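Local coordinates for protein CyaB (Pseudomonas aeruginosa, PDB 3R5G) that probably converts ATP to cyclic AMP, as a class III adenylyl cyclase whose catalytic domain is the part described here, at residues Asp166-Arg171 against Tyr188-Ser193; Ile156-Tyr161 against Pro184-Gln189. One frame throughout, in Å; residues are numbered along the deposited sequence.

Contact 1: Asp166-Arg171 against Tyr188-Ser193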
loop_
_atom_site.group_PDB
_atom_site.type_symbol
_atom_site.label_atom_id
_atom_site.label_comp_id
_atom_site.label_asym_id
_atom_site.label_seq_id
_atom_site.Cartn_x
_atom_site.Cartn_y
_atom_site.Cartn_z
ATOM N N ASP A 166 9.423 5.400 29.013
ATOM C CA ASP A 166 10.234 6.177 29.948
ATOM C C ASP A 166 10.877 7.376 29.319
ATOM O O ASP A 166 11.316 8.239 30.037
ATOM C CB ASP A 166 11.315 5.253 30.510
ATOM C CG ASP A 166 11.992 4.364 29.419
ATOM O OD1 ASP A 166 11.373 3.804 28.392
ATOM O OD2 ASP A 166 13.211 4.093 29.668
ATOM N N VAL A 167 10.939 7.447 27.983
ATOM C CA VAL A 167 11.617 8.537 27.318
ATOM C C VAL A 167 10.756 9.359 26.326
ATOM O O VAL A 167 11.161 10.429 25.953
ATOM C CB VAL A 167 12.935 8.103 26.733
ATOM C CG1 VAL A 167 13.706 7.201 27.742
ATOM C CG2 VAL A 167 12.716 7.315 25.540
ATOM N N ILE A 168 9.611 8.838 25.905
ATOM C CA ILE A 168 8.756 9.577 25.021
ATOM C C ILE A 168 7.375 9.660 25.665
ATOM O O ILE A 168 6.798 8.704 26.135
ATOM C CB ILE A 168 8.639 8.878 23.617
ATOM C CG1 ILE A 168 10.016 9.033 22.931
ATOM C CG2 ILE A 168 7.445 9.460 22.808
ATOM C CD1 ILE A 168 10.113 8.343 21.531
ATOM N N MET A 169 6.824 10.863 25.619
ATOM C CA MET A 169 5.536 11.134 26.278
ATOM C C MET A 169 4.364 10.700 25.381
ATOM O O MET A 169 4.320 11.007 24.176
ATOM C CB MET A 169 5.370 12.638 26.466
ATOM C CG MET A 169 4.276 13.023 27.352
ATOM S SD MET A 169 4.605 12.730 29.109
ATOM C CE MET A 169 5.934 13.910 29.410
ATOM N N CYS A 170 3.429 9.927 25.956
ATOM C CA CYS A 170 2.322 9.323 25.197
ATOM C C CYS A 170 1.022 9.596 25.974
ATOM O O CYS A 170 1.044 9.822 27.195
ATOM C CB CYS A 170 2.515 7.789 25.084
ATOM S SG CYS A 170 4.065 7.387 24.156
ATOM N N ARG A 171 -0.086 9.388 25.283
ATOM C CA ARG A 171 -1.424 9.460 25.909
ATOM C C ARG A 171 -2.271 8.345 25.366
ATOM O O ARG A 171 -2.367 8.107 24.181
ATOM C CB ARG A 171 -2.007 10.762 25.395
ATOM C CG ARG A 171 -3.248 11.024 26.095
ATOM C CD ARG A 171 -3.819 12.410 25.749
ATOM N NE ARG A 171 -3.007 13.515 25.256
ATOM C CZ ARG A 171 -2.659 14.618 25.928
ATOM N NH1 ARG A 171 -2.006 15.554 25.266
ATOM N NH2 ARG A 171 -2.906 14.787 27.227
ATOM N N TYR A 188 -1.964 4.477 21.521
ATOM C CA TYR A 188 -1.563 5.717 22.195
ATOM C C TYR A 188 -1.148 6.775 21.227
ATOM O O TYR A 188 -0.745 6.398 20.086
ATOM C CB TYR A 188 -0.286 5.416 23.047
ATOM C CG TYR A 188 -0.431 4.334 24.105
ATOM C CD1 TYR A 188 -0.350 3.010 23.707
ATOM C CD2 TYR A 188 -0.717 4.659 25.448
ATOM C CE1 TYR A 188 -0.562 1.969 24.665
ATOM C CE2 TYR A 188 -0.931 3.647 26.390
ATOM C CZ TYR A 188 -0.812 2.327 25.962
ATOM O OH TYR A 188 -0.994 1.301 26.917
ATOM N N GLN A 189 -1.355 8.024 21.542
ATOM C CA GLN A 189 -0.886 9.170 20.762
ATOM C C GLN A 189 0.478 9.530 21.331
ATOM O O GLN A 189 0.708 9.499 22.541
ATOM C CB GLN A 189 -1.828 10.371 20.962
ATOM C CG GLN A 189 -3.163 10.191 20.386
ATOM C CD GLN A 189 -4.141 11.252 20.902
ATOM O OE1 GLN A 189 -4.145 11.581 22.093
ATOM N NE2 GLN A 189 -5.010 11.680 20.017
ATOM N N VAL A 190 1.426 9.923 20.440
ATOM C CA VAL A 190 2.712 10.413 20.866
ATOM C C VAL A 190 2.691 11.933 20.887
ATOM O O VAL A 190 2.194 12.590 19.944
ATOM C CB VAL A 190 3.785 9.906 19.814
ATOM C CG1 VAL A 190 5.109 10.583 20.149
ATOM C CG2 VAL A 190 4.003 8.472 19.982
ATOM N N VAL A 191 3.138 12.474 22.019
ATOM C CA VAL A 191 3.036 13.910 22.292
ATOM C C VAL A 191 4.474 14.454 22.438
ATOM O O VAL A 191 5.308 13.870 23.114
ATOM C CB VAL A 191 2.271 14.132 23.604
ATOM C CG1 VAL A 191 2.262 15.587 24.038
ATOM C CG2 VAL A 191 0.867 13.641 23.409
ATOM N N ASP A 192 4.750 15.543 21.767
ATOM C CA ASP A 192 6.097 16.094 21.818
ATOM C C ASP A 192 6.371 16.599 23.168
ATOM O O ASP A 192 5.478 17.134 23.880
ATOM C CB ASP A 192 6.093 17.310 20.902
ATOM C CG ASP A 192 6.110 16.900 19.420
ATOM O OD1 ASP A 192 5.949 15.702 19.106
ATOM O OD2 ASP A 192 6.344 17.784 18.558
ATOM N N SER A 193 7.587 16.481 23.625
ATOM C CA SER A 193 7.958 16.945 24.951
ATOM C C SER A 193 9.397 17.394 24.985
ATOM O O SER A 193 10.128 17.349 23.900
ATOM C CB SER A 193 7.688 15.877 26.052
ATOM O OG SER A 193 8.474 14.681 25.926
HETATM O O HOH W 1 7.802 13.025 23.907
HETATM O O HOH W 2 -2.791 13.955 22.513
#
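A beta hairpin, formed in this cyclase catalytic domain by strands 170-176 and 185-190, illustrates how antiparallel pairing passes from direct backbone bonds to a water-mediated link where the chains part. Three main-chain hydrogen bonds hold this end. Arg171 and Gln189 make a hydrogen-bonded pair: Arg171 N reaches Gln189 O at 2.9 Å, Gln189 N reaches Arg171 O at 2.8 Å, and each donor lies in the plane of its carbonyl. Next comes the non-hydrogen-bonded pair Cys170 and Val190, with their CA atoms 4.5 Å apart, where the CA-H of Cys170 also leans on Gln189 O. Beyond it Val191 N gives an almost straight bond to Met169 O (171° at the hydrogen), but approaches from 27° above the carbonyl plane.

Apolar packing joins the residues leading into strand 170-176 to Val190: Ile168 crosses it obliquely, CG2 meeting Val190 CG1 at 3.7 Å; both methyls stand anti to their own backbone N, and both side chains also rest on Val82 of helix 74-100.

On the face of Arg171 and Gln189 the side chains are linked through water rather than directly. Arg171 CG is anti to the backbone N; the chain passes Gln189 obliquely, CD 3.8 Å from Gln189 OE1, and turns at the CG-CD bond, which swings NE aside. Guanidinium and amide planes end up 79° apart, bridged by a water in the guanidinium plane that accepts from Arg171 NE and donates to Gln189 OE1. The amide's other end, Gln189 NE2, bonds to Glu153.

A second water replaces direct pairing where the chains diverge: it accepts from Met169 N and from Ser193 OG, the latter at 2.7 Å, and donates to Val191 O at 2.8 Å.

Contact 2: Ile156-Tyr161 against Pro184-Gln189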
loop_
_atom_site.group_PDB
_atom_site.type_symbol
_atom_site.label_atom_id
_atom_site.label_comp_id
_atom_site.label_asym_id
_atom_site.label_seq_id
_atom_site.Cartn_x
_atom_site.Cartn_y
_atom_site.Cartn_z
ATOM N N ILE A 156 0.607 4.706 18.099
ATOM C CA ILE A 156 1.468 3.573 18.280
ATOM C C ILE A 156 0.708 2.490 19.049
ATOM O O ILE A 156 -0.302 2.788 19.768
ATOM C CB ILE A 156 2.713 3.995 19.118
ATOM C CG1 ILE A 156 2.421 4.429 20.582
ATOM C CG2 ILE A 156 3.420 5.108 18.371
ATOM C CD1 ILE A 156 3.663 4.604 21.468
ATOM N N SER A 157 1.150 1.278 18.941
ATOM C CA SER A 157 0.580 0.146 19.698
ATOM C C SER A 157 1.186 0.073 21.065
ATOM O O SER A 157 2.134 0.762 21.466
ATOM C CB SER A 157 0.851 -1.108 18.896
ATOM O OG SER A 157 2.280 -1.350 18.973
ATOM N N HIS A 158 0.578 -0.783 21.885
ATOM C CA HIS A 158 1.076 -1.010 23.217
ATOM C C HIS A 158 2.474 -1.598 23.299
ATOM O O HIS A 158 3.227 -1.210 24.162
ATOM C CB HIS A 158 0.056 -1.904 23.959
ATOM C CG HIS A 158 0.431 -2.125 25.386
ATOM N ND1 HIS A 158 0.256 -1.155 26.360
ATOM C CD2 HIS A 158 1.072 -3.155 25.988
ATOM C CE1 HIS A 158 0.736 -1.592 27.512
ATOM N NE2 HIS A 158 1.220 -2.814 27.320
ATOM N N GLU A 159 2.805 -2.519 22.377
ATOM C CA GLU A 159 4.161 -3.030 22.340
ATOM C C GLU A 159 5.165 -1.859 22.137
ATOM O O GLU A 159 6.199 -1.863 22.797
ATOM C CB GLU A 159 4.284 -4.065 21.201
ATOM C CG GLU A 159 5.591 -4.854 21.332
ATOM C CD GLU A 159 5.551 -5.874 22.518
ATOM O OE1 GLU A 159 4.447 -6.223 23.006
ATOM O OE2 GLU A 159 6.651 -6.288 22.968
ATOM N N THR A 160 4.864 -0.938 21.217
ATOM C CA THR A 160 5.800 0.146 21.021
ATOM C C THR A 160 5.835 1.007 22.261
ATOM O O THR A 160 6.860 1.491 22.703
ATOM C CB THR A 160 5.380 0.937 19.785
ATOM O OG1 THR A 160 5.345 0.085 18.633
ATOM C CG2 THR A 160 6.345 2.093 19.507
ATOM N N TYR A 161 4.656 1.396 22.761
ATOM C CA TYR A 161 4.579 2.208 23.991
ATOM C C TYR A 161 5.403 1.616 25.093
ATOM O O TYR A 161 6.129 2.381 25.764
ATOM C CB TYR A 161 3.066 2.314 24.413
ATOM C CG TYR A 161 2.928 2.833 25.821
ATOM C CD1 TYR A 161 3.098 4.168 26.070
ATOM C CD2 TYR A 161 2.610 1.949 26.900
ATOM C CE1 TYR A 161 3.030 4.650 27.406
ATOM C CE2 TYR A 161 2.506 2.451 28.200
ATOM C CZ TYR A 161 2.693 3.782 28.415
ATOM O OH TYR A 161 2.677 4.284 29.689
ATOM N N PRO A 184 -9.360 -6.160 20.673
ATOM C CA PRO A 184 -9.100 -4.773 20.317
ATOM C C PRO A 184 -7.673 -4.469 20.681
ATOM O O PRO A 184 -7.135 -5.033 21.649
ATOM C CB PRO A 184 -10.188 -4.015 21.094
ATOM C CG PRO A 184 -11.322 -5.109 21.161
ATOM C CD PRO A 184 -10.492 -6.266 21.629
ATOM N N VAL A 185 -6.984 -3.680 19.831
ATOM C CA VAL A 185 -5.651 -3.258 20.183
ATOM C C VAL A 185 -5.590 -1.814 20.803
ATOM O O VAL A 185 -6.181 -0.833 20.308
ATOM C CB VAL A 185 -4.577 -3.410 19.020
ATOM C CG1 VAL A 185 -4.873 -4.688 18.115
ATOM C CG2 VAL A 185 -4.403 -2.128 18.207
ATOM N N GLN A 186 -4.817 -1.883 21.841
ATOM C CA GLN A 186 -4.537 -0.738 22.703
ATOM C C GLN A 186 -3.705 0.219 21.875
ATOM O O GLN A 186 -2.698 -0.204 21.279
ATOM C CB GLN A 186 -3.838 -1.148 23.955
ATOM C CG GLN A 186 -3.382 0.029 24.877
ATOM C CD GLN A 186 -4.527 0.849 25.359
ATOM O OE1 GLN A 186 -5.457 0.295 25.988
ATOM N NE2 GLN A 186 -4.523 2.165 25.077
ATOM N N ILE A 187 -4.081 1.472 21.868
ATOM C CA ILE A 187 -3.341 2.524 21.060
ATOM C C ILE A 187 -3.018 3.736 21.897
ATOM O O ILE A 187 -3.612 4.001 22.947
ATOM C CB ILE A 187 -4.015 2.924 19.798
ATOM C CG1 ILE A 187 -5.420 3.605 20.089
ATOM C CG2 ILE A 187 -4.071 1.640 18.837
ATOM C CD1 ILE A 187 -6.081 4.303 18.942
ATOM N N TYR A 188 -1.964 4.477 21.521
ATOM C CA TYR A 188 -1.563 5.717 22.195
ATOM C C TYR A 188 -1.148 6.775 21.227
ATOM O O TYR A 188 -0.745 6.398 20.086
ATOM C CB TYR A 188 -0.286 5.416 23.047
ATOM C CG TYR A 188 -0.431 4.334 24.105
ATOM C CD1 TYR A 188 -0.350 3.010 23.707
ATOM C CD2 TYR A 188 -0.717 4.659 25.448
ATOM C CE1 TYR A 188 -0.562 1.969 24.665
ATOM C CE2 TYR A 188 -0.931 3.647 26.390
ATOM C CZ TYR A 188 -0.812 2.327 25.962
ATOM O OH TYR A 188 -0.994 1.301 26.917
ATOM N N GLN A 189 -1.355 8.024 21.542
ATOM C CA GLN A 189 -0.886 9.170 20.762
ATOM C C GLN A 189 0.478 9.530 21.331
ATOM O O GLN A 189 0.708 9.499 22.541
ATOM C CB GLN A 189 -1.828 10.371 20.962
ATOM C CG GLN A 189 -3.163 10.191 20.386
ATOM C CD GLN A 189 -4.141 11.252 20.902
ATOM O OE1 GLN A 189 -4.145 11.581 22.093
ATOM N NE2 GLN A 189 -5.010 11.680 20.017
HETATM O O HOH W 3 -1.592 -2.407 21.028
#
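Two tyrosine rings, one from a helix and one from a strand, stack face to face and nearly parallel: the Tyr161 and Tyr188 planes differ by 10° and their centroids are 4.0 Å apart. Tyr161 CB also sits over the Tyr188 ring, 3.6 Å from Tyr188 CD1, adding a CH-pi contact. On the opposite face, toward the rim, lies Gln186 NE2, donating to Ile187 O and bonding to Asp172. His158 joins the cluster at the edge, its CG anti to the backbone N (chi1 -176°), so that ND1 lies 2.8 Å from Tyr188 OH; either could donate. The phenol is thus fixed at ring and hydroxyl.

Backbone pairing positions this cluster. Ile156 and Tyr188 form a hydrogen-bonded antiparallel pair, Ile156 N to Tyr188 O and Tyr188 N to Ile156 O both 2.9 Å. Past it, His158 N makes only a weak bond to Gln186 O, and a water bridges the two. Ser157 is the N-cap, its OG accepting weakly from Thr160 N and bonding to Asn115.

Strand 154-157 lies between strands 109-116 and 185-190, with Ser157 and Ile187 packed on Leu145 of helix 137-148, and the chain runs on directly into helix 158-164.

Contacts 1 and 2, their centres 11 Å apart, share strand 185-190, which runs between strand 154-157 on one edge and strand 170-176 on the other. Along the chain the order is 156-161, 166-171, then 184-193, so both contacts close on the same late strand, and helix 158-164 connects its two neighbours. Directly between the contacts, Cys170 touches both Ile156 and Tyr161, while Val190 CG2 meets Ile156 CG2 at 3.8 Å. The principle illustrated is that one strand, paired on both edges, can tie the hairpin of which it is half to the strand and helix start beside it. No other protein chain of the assembly touches either contact.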